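Local coordinates for protein probable glutathione S-transferase GSTU1 (Oryza sativa, PDB 1OYJ) that conjugates reduced glutathione to a wide range of hydrophobic electrophiles, including herbicides, as a tau-class transferase, at residues A[21-26]-A[204-209]; A[108-113]-A[142-147]; A[136-141]-A[188-193]; A[151-156]-A[164-169]. One frame throughout, in Å; residues are numbered along the deposited sequence. Where two conformers were deposited one is given.

Contact 1 joins the thioredoxin-like N-terminal domain to the helical C-terminal domain; contacts 2, 3 and 4 lie within the helical one. Contact 4 lies beside contact 1, with Ile204 CD1 3.9 Å from Phe153 CE1. It also packs against contact 2, centres about 10 Å apart, where Leu144 O approaches Phe154 CE1 at 3.4 Å. Contacts 2 and 3 share helix 127-148, and Glu145 of one pairs with Arg193 of the other. Contact 3 includes two residues that meet a second glutathione, distinct from the one at the Ser15 site, and in contact 2 the Tyr110 side chain is about 5 Å from bound glutathione. In contact 1 the Ile23 side chain stays about 11 Å from that of Ser15.

Contact 1: residues A[21-26]-A[204-209]; sequences CRIAMA and IDSVVK
Ile23 meets Ser206 and Val207 side-on, and its branches can be followed outward one by one. CB stands back, 4.6 Å from CB of Ser206. CG2, set anti to the backbone N because chi1 is -70°, leans on the serine side chain, 3.6 Å from Ser206 OG. CG1 takes the other direction and lies 3.7 Å from the carbonyl oxygen of Ser206, and beyond it the tip, CD1, makes a looser apolar contact with CG2 of Val207 at 4.4 Å. Val170 and Leu211 also touch the isoleucine side chain.

This is an example of how a glutathione transferase joins its two domains: helix 16-28 of the thioredoxin-like N-terminal domain packs against the short helix 205-210 of the helical C-terminal domain. The two segments run at 143° to one another with their axes 8.8 Å apart. A small residue on each side permits that approach. One turn after Ile23, the methyl of Ala26 sits 3.7 Å from CB of Ser206, and the CA atoms of Ile23 and Ser206 come within 5.2 Å of each other. The serine hydroxyl, turned between its own N and carbonyl carbon, is hydrogen-bonded to the carboxylate of Glu27, a polar tie between the domains next to the apolar one. On the neighbouring face of helix 16-28, Arg22 turns to the N-terminal domain and forms a salt bridge with Asp11.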
loop_
_atom_site.group_PDB
_atom_site.type_symbol
_atom_site.label_atom_id
_atom_site.label_comp_id
_atom_site.label_asym_id
_atom_site.label_seq_id
_atom_site.Cartn_x
_atom_site.Cartn_y
_atom_site.Cartn_z
ATOM N N CYS A 21 -11.193 3.562 -9.629
ATOM C CA CYS A 21 -10.594 3.599 -10.906
ATOM C C CYS A 21 -11.627 4.152 -11.902
ATOM O O CYS A 21 -11.279 4.831 -12.866
ATOM C CB CYS A 21 -10.222 2.198 -11.349
ATOM S SG CYS A 21 -9.253 1.262 -10.178
ATOM N N ARG A 22 -12.905 3.820 -11.709
ATOM C CA ARG A 22 -13.938 4.441 -12.597
ATOM C C ARG A 22 -13.923 5.996 -12.513
ATOM O O ARG A 22 -13.982 6.678 -13.582
ATOM C CB ARG A 22 -15.397 3.969 -12.325
ATOM C CG ARG A 22 -15.593 2.410 -12.608
ATOM C CD ARG A 22 -16.898 1.788 -12.061
ATOM N NE ARG A 22 -16.680 0.694 -11.171
ATOM C CZ ARG A 22 -17.612 0.180 -10.409
ATOM N NH1 ARG A 22 -17.306 -0.788 -9.582
ATOM N NH2 ARG A 22 -18.830 0.681 -10.422
ATOM N N ILE A 23 -13.948 6.513 -11.288
ATOM C CA ILE A 23 -13.952 7.977 -11.066
ATOM C C ILE A 23 -12.704 8.613 -11.644
ATOM O O ILE A 23 -12.771 9.653 -12.249
ATOM C CB ILE A 23 -14.099 8.238 -9.566
ATOM C CG1 ILE A 23 -15.530 7.844 -9.156
ATOM C CG2 ILE A 23 -13.786 9.656 -9.145
ATOM C CD1 ILE A 23 -15.611 7.684 -7.603
ATOM N N ALA A 24 -11.541 7.960 -11.442
ATOM C CA ALA A 24 -10.284 8.511 -11.932
ATOM C C ALA A 24 -10.208 8.591 -13.459
ATOM O O ALA A 24 -9.796 9.628 -14.026
ATOM C CB ALA A 24 -9.144 7.765 -11.353
ATOM N N MET A 25 -10.678 7.550 -14.136
ATOM C CA MET A 25 -10.809 7.612 -15.571
ATOM C C MET A 25 -11.816 8.668 -16.021
ATOM O O MET A 25 -11.523 9.468 -16.909
ATOM C CB MET A 25 -11.139 6.203 -16.127
ATOM C CG MET A 25 -9.896 5.329 -16.098
ATOM S SD MET A 25 -10.045 3.699 -16.837
ATOM C CE MET A 25 -11.107 2.783 -15.692
ATOM N N ALA A 26 -12.988 8.715 -15.398
ATOM C CA ALA A 26 -13.925 9.768 -15.699
ATOM C C ALA A 26 -13.300 11.132 -15.529
ATOM O O ALA A 26 -13.461 12.030 -16.402
ATOM C CB ALA A 26 -15.155 9.648 -14.851
ATOM N N ILE A 204 -20.048 16.148 -7.887
ATOM C CA ILE A 204 -19.125 16.098 -8.971
ATOM C C ILE A 204 -19.554 14.970 -9.946
ATOM O O ILE A 204 -19.891 13.866 -9.509
ATOM C CB ILE A 204 -17.744 15.914 -8.395
ATOM C CG1 ILE A 204 -17.321 17.183 -7.652
ATOM C CG2 ILE A 204 -16.772 15.646 -9.499
ATOM C CD1 ILE A 204 -15.916 17.000 -6.957
ATOM N N ASP A 205 -19.545 15.268 -11.251
ATOM C CA ASP A 205 -20.096 14.348 -12.285
ATOM C C ASP A 205 -19.474 12.936 -12.244
ATOM O O ASP A 205 -20.181 11.953 -12.359
ATOM C CB ASP A 205 -19.927 14.880 -13.694
ATOM C CG ASP A 205 -20.831 16.103 -13.999
ATOM O OD1 ASP A 205 -20.560 16.712 -15.031
ATOM O OD2 ASP A 205 -21.761 16.568 -13.289
ATOM N N SER A 206 -18.169 12.848 -12.110
ATOM C CA SER A 206 -17.547 11.544 -12.057
ATOM C C SER A 206 -18.116 10.715 -10.904
ATOM O O SER A 206 -18.293 9.482 -11.019
ATOM C CB SER A 206 -16.013 11.670 -11.923
ATOM O OG SER A 206 -15.633 12.371 -10.738
ATOM N N VAL A 207 -18.385 11.362 -9.781
ATOM C CA VAL A 207 -18.816 10.684 -8.578
ATOM C C VAL A 207 -20.287 10.322 -8.716
ATOM O O VAL A 207 -20.701 9.259 -8.296
ATOM C CB VAL A 207 -18.545 11.602 -7.302
ATOM C CG1 VAL A 207 -19.104 10.959 -6.125
ATOM C CG2 VAL A 207 -17.036 11.804 -7.085
ATOM N N VAL A 208 -21.105 11.242 -9.208
ATOM C CA VAL A 208 -22.523 10.993 -9.480
ATOM C C VAL A 208 -22.658 9.780 -10.412
ATOM O O VAL A 208 -23.435 8.893 -10.191
ATOM C CB VAL A 208 -23.174 12.232 -10.170
ATOM C CG1 VAL A 208 -24.624 11.990 -10.643
ATOM C CG2 VAL A 208 -23.124 13.461 -9.267
ATOM N N LYS A 209 -21.837 9.747 -11.443
ATOM C CA LYS A 209 -21.900 8.656 -12.361
ATOM C C LYS A 209 -21.585 7.290 -11.771
ATOM O O LYS A 209 -22.254 6.300 -12.026
ATOM C CB LYS A 209 -20.932 8.938 -13.490
ATOM C CG LYS A 209 -20.871 7.796 -14.474
ATOM C CD LYS A 209 -20.409 8.321 -15.794
ATOM C CE LYS A 209 -21.115 7.663 -16.970
ATOM N NZ LYS A 209 -22.301 8.371 -17.461
#

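Contact 2: residues A[108-113]-A[142-147]; sequences ADYVDR and RTLEAE
Tyr110 reaches across to Thr143 and Leu144, and apolar packing carries most of this contact. The ring is sent over by a chi1 of 175°, which carries CG away from the tyrosine's own backbone N and directs the side chain to the facing helix. Leu144 offers one branch: its CD2 lies 3.9 Å from Tyr110 CD2, approaching the ring at a slant. The same methyl also brushes CG2 of Val111 at 4.4 Å, so it is touched by two consecutive residues of helix 97-124. At the far end of the ring, Thr143 CG2 comes to 3.4 Å from Tyr110 OH.

Polar links accompany the packing. Thr143 OG1 is hydrogen-bonded to the carbonyl oxygen of Glu139, one turn back, which fixes the rotation that presents CG2 to the tyrosine. On helix 97-124, Arg113 NE forms a 2.7 Å salt bridge to Asp109 OD2, which offers its syn lone pair and lies close to the guanidinium plane, although the bond is bent. Arg113 also touches a bound glutathione, and Val52 of the second subunit packs on Tyr110.

The two long helices, 97-124 and 127-148, form an antiparallel hairpin of the helical C-terminal domain, with axes 12.0 Å apart here and directions 170° apart. At this spacing it is the long side chain of Tyr110 that reaches the facing helix. Replacing Tyr110 by alanine would probably open a gap between the helices and leave Leu144 CD2 and Thr143 CG2 without the ring and hydroxyl they rest on. The chemistry implies cohesion by shape: the two polar links described here stay within their own helices, and what crosses is apolar.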
loop_
_atom_site.group_PDB
_atom_site.type_symbol
_atom_site.label_atom_id
_atom_site.label_comp_id
_atom_site.label_asym_id
_atom_site.label_seq_id
_atom_site.Cartn_x
_atom_site.Cartn_y
_atom_site.Cartn_z
ATOM N N ALA A 108 -3.800 7.748 1.526
ATOM C CA ALA A 108 -4.478 6.734 0.676
ATOM C C ALA A 108 -4.185 5.411 1.304
ATOM O O ALA A 108 -5.083 4.570 1.409
ATOM C CB ALA A 108 -4.037 6.783 -0.736
ATOM N N ASP A 109 -2.928 5.207 1.710
ATOM C CA ASP A 109 -2.604 3.949 2.418
ATOM C C ASP A 109 -3.497 3.763 3.683
ATOM O O ASP A 109 -3.987 2.695 3.996
ATOM C CB ASP A 109 -1.128 3.915 2.805
ATOM C CG ASP A 109 -0.785 2.697 3.638
ATOM O OD1 ASP A 109 -0.799 1.596 3.111
ATOM O OD2 ASP A 109 -0.644 2.731 4.838
ATOM N N TYR A 110 -3.727 4.859 4.409
ATOM C CA TYR A 110 -4.467 4.818 5.628
ATOM C C TYR A 110 -5.930 4.392 5.289
ATOM O O TYR A 110 -6.496 3.514 5.938
ATOM C CB TYR A 110 -4.514 6.168 6.229
ATOM C CG TYR A 110 -5.378 6.268 7.458
ATOM C CD1 TYR A 110 -4.859 6.058 8.717
ATOM C CD2 TYR A 110 -6.698 6.626 7.368
ATOM C CE1 TYR A 110 -5.660 6.095 9.830
ATOM C CE2 TYR A 110 -7.493 6.683 8.476
ATOM C CZ TYR A 110 -6.958 6.464 9.744
ATOM O OH TYR A 110 -7.785 6.597 10.865
ATOM N N VAL A 111 -6.480 4.953 4.237
ATOM C CA VAL A 111 -7.793 4.514 3.746
ATOM C C VAL A 111 -7.839 3.012 3.420
ATOM O O VAL A 111 -8.759 2.284 3.842
ATOM C CB VAL A 111 -8.260 5.297 2.540
ATOM C CG1 VAL A 111 -9.644 4.774 2.116
ATOM C CG2 VAL A 111 -8.401 6.781 2.927
ATOM N N ASP A 112 -6.851 2.552 2.707
ATOM C CA ASP A 112 -6.825 1.127 2.406
ATOM C C ASP A 112 -6.743 0.286 3.669
ATOM O O ASP A 112 -7.312 -0.791 3.717
ATOM C CB ASP A 112 -5.647 0.775 1.528
ATOM C CG ASP A 112 -5.967 0.840 0.058
ATOM O OD1 ASP A 112 -5.201 0.291 -0.764
ATOM O OD2 ASP A 112 -6.982 1.324 -0.368
ATOM N N ARG A 113 -6.024 0.779 4.681
ATOM C CA ARG A 113 -5.844 0.014 5.888
ATOM C C ARG A 113 -7.063 0.038 6.781
ATOM O O ARG A 113 -7.153 -0.864 7.580
ATOM C CB ARG A 113 -4.662 0.517 6.745
ATOM C CG ARG A 113 -3.271 0.272 6.190
ATOM C CD ARG A 113 -2.052 1.002 6.933
ATOM N NE ARG A 113 -0.818 0.445 6.336
ATOM C CZ ARG A 113 -0.309 -0.760 6.691
ATOM N NH1 ARG A 113 0.715 -1.273 6.041
ATOM N NH2 ARG A 113 -0.797 -1.415 7.751
ATOM N N ARG A 142 -13.090 10.665 12.371
ATOM C CA ARG A 142 -12.582 11.892 13.019
ATOM C C ARG A 142 -11.130 12.125 12.647
ATOM O O ARG A 142 -10.692 13.279 12.482
ATOM C CB ARG A 142 -12.723 11.809 14.559
ATOM C CG ARG A 142 -14.076 12.134 15.131
ATOM C CD ARG A 142 -14.101 12.012 16.676
ATOM N NE ARG A 142 -15.423 11.764 17.215
ATOM C CZ ARG A 142 -15.799 10.611 17.778
ATOM N NH1 ARG A 142 -14.970 9.558 17.856
ATOM N NH2 ARG A 142 -17.024 10.507 18.248
ATOM N N THR A 143 -10.385 11.051 12.471
ATOM C CA THR A 143 -8.994 11.126 12.056
ATOM C C THR A 143 -8.863 11.665 10.608
ATOM O O THR A 143 -8.050 12.609 10.364
ATOM C CB THR A 143 -8.313 9.711 12.134
ATOM O OG1 THR A 143 -8.318 9.288 13.482
ATOM C CG2 THR A 143 -6.870 9.774 11.673
ATOM N N LEU A 144 -9.743 11.191 9.725
ATOM C CA LEU A 144 -9.804 11.699 8.357
ATOM C C LEU A 144 -10.173 13.182 8.379
ATOM O O LEU A 144 -9.574 14.083 7.665
ATOM C CB LEU A 144 -10.704 10.869 7.445
ATOM C CG LEU A 144 -10.049 9.505 7.190
ATOM C CD1 LEU A 144 -11.092 8.509 6.759
ATOM C CD2 LEU A 144 -8.810 9.628 6.195
ATOM N N GLU A 145 -11.169 13.476 9.201
ATOM C CA GLU A 145 -11.602 14.855 9.300
ATOM C C GLU A 145 -10.465 15.782 9.693
ATOM O O GLU A 145 -10.330 16.940 9.129
ATOM C CB GLU A 145 -12.800 14.995 10.292
ATOM C CG GLU A 145 -13.624 16.259 10.198
ATOM C CD GLU A 145 -14.488 16.575 11.482
ATOM O OE1 GLU A 145 -15.459 17.385 11.372
ATOM O OE2 GLU A 145 -14.161 16.071 12.613
ATOM N N ALA A 146 -9.733 15.354 10.717
ATOM C CA ALA A 146 -8.583 16.103 11.219
ATOM C C ALA A 146 -7.574 16.384 10.118
ATOM O O ALA A 146 -7.063 17.492 10.015
ATOM C CB ALA A 146 -7.911 15.362 12.406
ATOM N N GLU A 147 -7.331 15.395 9.264
ATOM C CA GLU A 147 -6.392 15.613 8.188
ATOM C C GLU A 147 -6.919 16.576 7.113
ATOM O O GLU A 147 -6.140 17.393 6.554
ATOM C CB GLU A 147 -6.017 14.247 7.580
ATOM C CG GLU A 147 -5.230 14.329 6.290
ATOM C CD GLU A 147 -3.909 15.084 6.421
ATOM O OE1 GLU A 147 -3.343 15.152 7.555
ATOM O OE2 GLU A 147 -3.442 15.473 5.343
#

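Contact 3: residues A[136-141]-A[188-193]; sequences EMAEIL and EEVAPR. With GSH (glutathione), chain O.
Val190 has a chi1 of 148°, roughly 30° short of fully staggered, and this turn sets both its methyls against Ala138: CG1 and CG2 each lie 3.9 Å from Ala138 CB. The next residue, Ala191, leaves the helical range, with a phi of -148°, and its CB faces Leu141 O at 4.0 Å. In the helical C-terminal domain this is the joint where helix 187-190 ends and helix 192-201 begins, with Ala191 as N-cap, laid along the side of helix 127-148. Small residues on both sides suit so close a fit; the CA atoms of Ala138 and Val190 are 6.4 Å apart. One methyl presses on the helix backbone, since Val190 CG1 also comes to 3.5 Å from Ala138 O. Phe185 adds its side chain to both Leu141 and Val190.

Another flank of the same turns of helix 127-148 meets a second glutathione, hydrogen-bonded to Lys114 NZ and distinct from that at Ser15. There Ile140 offers its far methyl, CD1, 3.8 Å from glutathione O2. Glu136 extends its chain beyond CG alongside the ligand, and its carboxylate oxygen OE2 rests 3.4 Å from the cysteinyl carbon CB2 of glutathione.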
loop_
_atom_site.group_PDB
_atom_site.type_symbol
_atom_site.label_atom_id
_atom_site.label_comp_id
_atom_site.label_asym_id
_atom_site.label_seq_id
_atom_site.Cartn_x
_atom_site.Cartn_y
_atom_site.Cartn_z
ATOM N N GLU A 136 -14.923 2.696 16.892
ATOM C CA GLU A 136 -13.623 2.759 16.261
ATOM C C GLU A 136 -13.863 3.407 14.890
ATOM O O GLU A 136 -13.031 4.171 14.463
ATOM C CB GLU A 136 -12.965 1.368 16.082
ATOM C CG GLU A 136 -12.547 0.685 17.414
ATOM C CD GLU A 136 -11.393 -0.294 17.271
ATOM O OE1 GLU A 136 -10.259 0.031 17.734
ATOM O OE2 GLU A 136 -11.655 -1.371 16.765
ATOM N N MET A 137 -14.992 3.079 14.235
ATOM C CA MET A 137 -15.303 3.697 12.932
ATOM C C MET A 137 -15.429 5.203 13.067
ATOM O O MET A 137 -14.813 5.942 12.291
ATOM C CB MET A 137 -16.524 3.120 12.223
ATOM C CG MET A 137 -16.780 3.805 10.835
ATOM S SD MET A 137 -15.341 3.793 9.627
ATOM C CE MET A 137 -15.504 2.190 9.158
ATOM N N ALA A 138 -16.171 5.653 14.076
ATOM C CA ALA A 138 -16.318 7.097 14.282
ATOM C C ALA A 138 -14.962 7.794 14.428
ATOM O O ALA A 138 -14.819 8.907 13.944
ATOM C CB ALA A 138 -17.113 7.393 15.448
ATOM N N GLU A 139 -14.030 7.183 15.172
ATOM C CA GLU A 139 -12.750 7.749 15.419
ATOM C C GLU A 139 -11.923 7.757 14.132
ATOM O O GLU A 139 -11.216 8.697 13.921
ATOM C CB GLU A 139 -12.026 6.986 16.575
ATOM C CG GLU A 139 -10.819 7.641 17.059
ATOM C CD GLU A 139 -11.074 9.017 17.671
ATOM O OE1 GLU A 139 -12.245 9.359 18.064
ATOM O OE2 GLU A 139 -10.027 9.733 17.698
ATOM N N ILE A 140 -12.001 6.711 13.315
ATOM C CA ILE A 140 -11.348 6.712 11.979
ATOM C C ILE A 140 -11.856 7.969 11.128
ATOM O O ILE A 140 -11.070 8.742 10.538
ATOM C CB ILE A 140 -11.700 5.432 11.289
ATOM C CG1 ILE A 140 -10.785 4.377 11.853
ATOM C CG2 ILE A 140 -11.427 5.511 9.755
ATOM C CD1 ILE A 140 -11.070 3.072 11.421
ATOM N N LEU A 141 -13.145 8.189 11.175
ATOM C CA LEU A 141 -13.707 9.313 10.440
ATOM C C LEU A 141 -13.234 10.642 11.058
ATOM O O LEU A 141 -12.959 11.604 10.337
ATOM C CB LEU A 141 -15.218 9.232 10.417
ATOM C CG LEU A 141 -15.754 7.920 9.748
ATOM C CD1 LEU A 141 -17.313 7.933 9.824
ATOM C CD2 LEU A 141 -15.316 7.941 8.328
ATOM N N GLU A 188 -22.512 13.254 10.444
ATOM C CA GLU A 188 -22.722 14.676 10.614
ATOM C C GLU A 188 -22.309 15.096 12.056
ATOM O O GLU A 188 -21.568 16.077 12.242
ATOM C CB GLU A 188 -24.176 15.069 10.231
ATOM C CG GLU A 188 -24.379 16.564 10.317
ATOM C CD GLU A 188 -23.702 17.267 9.184
ATOM O OE1 GLU A 188 -23.780 16.700 8.074
ATOM O OE2 GLU A 188 -23.067 18.321 9.432
ATOM N N GLU A 189 -22.773 14.380 13.073
ATOM C CA GLU A 189 -22.381 14.681 14.483
ATOM C C GLU A 189 -20.910 14.427 14.816
ATOM O O GLU A 189 -20.197 15.265 15.371
ATOM C CB GLU A 189 -23.227 13.864 15.472
ATOM C CG GLU A 189 -22.535 13.602 16.820
ATOM C CD GLU A 189 -22.719 14.720 17.831
ATOM O OE1 GLU A 189 -23.421 15.710 17.501
ATOM O OE2 GLU A 189 -22.168 14.621 18.970
ATOM N N VAL A 190 -20.426 13.277 14.377
ATOM C CA VAL A 190 -19.130 12.856 14.740
ATOM C C VAL A 190 -18.067 13.616 13.964
ATOM O O VAL A 190 -17.023 13.936 14.506
ATOM C CB VAL A 190 -19.030 11.308 14.398
ATOM C CG1 VAL A 190 -17.654 10.933 13.994
ATOM C CG2 VAL A 190 -19.593 10.427 15.584
ATOM N N ALA A 191 -18.303 13.885 12.674
ATOM C CA ALA A 191 -17.285 14.533 11.821
ATOM C C ALA A 191 -17.896 15.436 10.723
ATOM O O ALA A 191 -17.822 15.156 9.518
ATOM C CB ALA A 191 -16.432 13.475 11.211
ATOM N N PRO A 192 -18.527 16.528 11.146
ATOM C CA PRO A 192 -19.302 17.398 10.252
ATOM C C PRO A 192 -18.521 17.870 9.008
ATOM O O PRO A 192 -19.072 17.931 7.930
ATOM C CB PRO A 192 -19.713 18.651 11.162
ATOM C CG PRO A 192 -18.893 18.501 12.416
ATOM C CD PRO A 192 -18.407 17.073 12.494
ATOM N N ARG A 193 -17.251 18.145 9.135
ATOM C CA ARG A 193 -16.477 18.581 7.983
ATOM C C ARG A 193 -16.224 17.446 6.992
ATOM O O ARG A 193 -16.149 17.710 5.786
ATOM C CB ARG A 193 -15.165 19.249 8.368
ATOM C CG ARG A 193 -15.336 20.700 8.840
ATOM C CD ARG A 193 -14.059 21.259 9.280
ATOM N NE ARG A 193 -13.832 20.733 10.613
ATOM C CZ ARG A 193 -12.866 19.958 10.979
ATOM N NH1 ARG A 193 -12.862 19.544 12.213
ATOM N NH2 ARG A 193 -11.943 19.587 10.134
HETATM N N1 GSH O . -3.013 -4.645 13.160
HETATM C CA1 GSH O . -4.477 -4.637 13.182
HETATM C C1 GSH O . -4.911 -5.366 14.433
HETATM O O11 GSH O . -5.672 -6.324 14.375
HETATM O O12 GSH O . -4.495 -5.029 15.524
HETATM C CB1 GSH O . -4.977 -3.147 13.108
HETATM C CG1 GSH O . -6.506 -3.045 13.057
HETATM C CD1 GSH O . -7.179 -1.674 12.824
HETATM O OE1 GSH O . -6.915 -1.012 11.836
HETATM N N2 GSH O . -8.100 -1.312 13.722
HETATM C CA2 GSH O . -9.083 -0.242 13.531
HETATM C C2 GSH O . -8.882 0.873 14.499
HETATM O O2 GSH O . -9.772 1.734 14.684
HETATM C CB2 GSH O . -10.495 -0.794 13.609
HETATM S SG2 GSH O . -10.731 -1.983 12.277
HETATM N N3 GSH O . -7.645 0.841 15.079
HETATM C CA3 GSH O . -7.175 1.931 15.918
HETATM C C3 GSH O . -6.945 3.266 15.208
HETATM O O31 GSH O . -6.858 3.280 13.934
HETATM O O32 GSH O . -6.849 4.314 15.931
#

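Contact 4: residues A[151-156]-A[164-169]; sequences REFFGG and FVDVAL
The rings of Phe153 and Phe154 both have the carboxylate of Asp166 at an edge, with OD1 near the plane of each. OD1 is 3.3 Å from CD2 of Phe154 and 3.7 Å from CD1 of Phe153, where ring hydrogens point at the negative oxygen. The carboxylate stands nearly upright to the Phe153 ring, their planes 85° apart, and more inclined to that of Phe154, at 56°. Two aliphatic side chains approach the Phe154 ring at a slant: Val165 CG1, 3.7 Å from CG, and Leu169 CD2, 3.8 Å from CE2. Trp197 meets the same ring edge-to-face.

Asp166 itself lies in the first turn of helix 164-169, its first torsion turning the carboxylate back beside its own N. Its OD2 accepts a hydrogen bond from the backbone N of Gly163, the acid half of the N-capping box known from the core of glutathione transferases, and the touching side chains of Leu162 and Val167 form the accompanying hydrophobic staple. Across the contact the carboxylate also grips the preceding loop. Phe154 N donates to OD1 at 2.8 Å, from the syn side and somewhat off the plane. Gly155 N donates to OD2 at 3.2 Å in an almost straight bond, 172° at the hydrogen, coming from above the carboxylate. OD1 also accepts a bond from Trp197 NE1, so each oxygen has two N-H partners. Were Asp166 an alanine, the backbone N-H groups of Phe154, Gly155 and Gly163 and the indole N-H of Trp197 would probably lose their acceptor, releasing the 151-156 loop from the helix start.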
loop_
_atom_site.group_PDB
_atom_site.type_symbol
_atom_site.label_atom_id
_atom_site.label_comp_id
_atom_site.label_asym_id
_atom_site.label_seq_id
_atom_site.Cartn_x
_atom_site.Cartn_y
_atom_site.Cartn_z
ATOM N N ARG A 151 -9.641 22.429 4.487
ATOM C CA ARG A 151 -9.574 22.393 3.018
ATOM C C ARG A 151 -10.886 21.884 2.371
ATOM O O ARG A 151 -11.732 21.282 3.022
ATOM C CB ARG A 151 -8.433 21.468 2.583
ATOM C CG ARG A 151 -7.117 21.856 3.264
ATOM C CD ARG A 151 -5.922 20.964 2.915
ATOM N NE ARG A 151 -6.137 19.534 3.045
ATOM C CZ ARG A 151 -5.253 18.675 3.586
ATOM N NH1 ARG A 151 -4.097 19.106 4.062
ATOM N NH2 ARG A 151 -5.516 17.395 3.674
ATOM N N GLU A 152 -11.055 22.244 1.122
ATOM C CA GLU A 152 -12.201 21.867 0.318
ATOM C C GLU A 152 -11.979 20.373 -0.070
ATOM O O GLU A 152 -12.904 19.552 0.066
ATOM C CB GLU A 152 -12.217 22.704 -0.926
ATOM C CG GLU A 152 -13.535 22.571 -1.664
ATOM C CD GLU A 152 -13.646 23.344 -2.995
ATOM O OE1 GLU A 152 -12.654 23.916 -3.507
ATOM O OE2 GLU A 152 -14.763 23.336 -3.553
ATOM N N PHE A 153 -10.739 20.055 -0.406
ATOM C CA PHE A 153 -10.352 18.667 -0.765
ATOM C C PHE A 153 -9.094 18.193 -0.022
ATOM O O PHE A 153 -8.267 19.021 0.371
ATOM C CB PHE A 153 -10.065 18.549 -2.277
ATOM C CG PHE A 153 -11.306 18.773 -3.162
ATOM C CD1 PHE A 153 -12.313 17.772 -3.327
ATOM C CD2 PHE A 153 -11.460 19.988 -3.804
ATOM C CE1 PHE A 153 -13.402 18.057 -4.114
ATOM C CE2 PHE A 153 -12.544 20.252 -4.557
ATOM C CZ PHE A 153 -13.497 19.309 -4.741
ATOM N N PHE A 154 -8.931 16.853 0.085
ATOM C CA PHE A 154 -7.732 16.305 0.673
ATOM C C PHE A 154 -6.560 16.726 -0.112
ATOM O O PHE A 154 -5.554 17.002 0.473
ATOM C CB PHE A 154 -7.750 14.765 0.853
ATOM C CG PHE A 154 -8.670 14.321 1.955
ATOM C CD1 PHE A 154 -8.221 14.166 3.246
ATOM C CD2 PHE A 154 -9.967 14.106 1.690
ATOM C CE1 PHE A 154 -9.037 13.864 4.281
ATOM C CE2 PHE A 154 -10.834 13.736 2.691
ATOM C CZ PHE A 154 -10.338 13.609 4.066
ATOM N N GLY A 155 -6.636 16.747 -1.418
ATOM C CA GLY A 155 -5.519 17.295 -2.185
ATOM C C GLY A 155 -5.103 18.719 -1.732
ATOM O O GLY A 155 -5.960 19.566 -1.287
ATOM N N GLY A 156 -3.800 19.009 -1.836
ATOM C CA GLY A 156 -3.268 20.289 -1.352
ATOM C C GLY A 156 -2.370 21.148 -2.289
ATOM O O GLY A 156 -1.132 21.126 -2.179
ATOM N N PHE A 164 -5.706 12.495 -5.430
ATOM C CA PHE A 164 -5.453 11.089 -5.052
ATOM C C PHE A 164 -6.203 10.579 -3.816
ATOM O O PHE A 164 -6.898 9.592 -3.871
ATOM C CB PHE A 164 -3.976 10.901 -4.822
ATOM C CG PHE A 164 -3.519 9.478 -4.747
ATOM C CD1 PHE A 164 -3.638 8.635 -5.790
ATOM C CD2 PHE A 164 -2.828 9.017 -3.644
ATOM C CE1 PHE A 164 -3.145 7.300 -5.693
ATOM C CE2 PHE A 164 -2.250 7.727 -3.602
ATOM C CZ PHE A 164 -2.485 6.864 -4.583
ATOM N N VAL A 165 -6.098 11.242 -2.684
ATOM C CA VAL A 165 -6.793 10.788 -1.504
ATOM C C VAL A 165 -8.253 10.951 -1.635
ATOM O O VAL A 165 -8.994 10.089 -1.150
ATOM C CB VAL A 165 -6.312 11.564 -0.222
ATOM C CG1 VAL A 165 -7.052 11.123 0.996
ATOM C CG2 VAL A 165 -4.816 11.288 0.007
ATOM N N ASP A 166 -8.712 12.045 -2.252
ATOM C CA ASP A 166 -10.138 12.235 -2.424
ATOM C C ASP A 166 -10.737 11.015 -3.180
ATOM O O ASP A 166 -11.737 10.476 -2.789
ATOM C CB ASP A 166 -10.486 13.444 -3.165
ATOM C CG ASP A 166 -9.982 14.732 -2.478
ATOM O OD1 ASP A 166 -10.521 15.141 -1.424
ATOM O OD2 ASP A 166 -9.073 15.378 -3.045
ATOM N N VAL A 167 -10.088 10.649 -4.259
ATOM C CA VAL A 167 -10.513 9.509 -5.031
ATOM C C VAL A 167 -10.451 8.231 -4.267
ATOM O O VAL A 167 -11.387 7.412 -4.322
ATOM C CB VAL A 167 -9.843 9.494 -6.405
ATOM C CG1 VAL A 167 -10.304 8.254 -7.190
ATOM C CG2 VAL A 167 -10.268 10.698 -7.213
ATOM N N ALA A 168 -9.396 8.002 -3.511
ATOM C CA ALA A 168 -9.315 6.783 -2.703
ATOM C C ALA A 168 -10.455 6.657 -1.684
ATOM O O ALA A 168 -10.894 5.560 -1.399
ATOM C CB ALA A 168 -8.017 6.731 -1.984
ATOM N N LEU A 169 -10.875 7.777 -1.092
ATOM C CA LEU A 169 -11.819 7.700 0.026
ATOM C C LEU A 169 -13.285 7.825 -0.467
ATOM O O LEU A 169 -14.213 7.278 0.133
ATOM C CB LEU A 169 -11.570 8.910 0.963
ATOM C CG LEU A 169 -12.471 8.985 2.216
ATOM C CD1 LEU A 169 -12.472 7.717 3.010
ATOM C CD2 LEU A 169 -12.048 10.138 3.099
#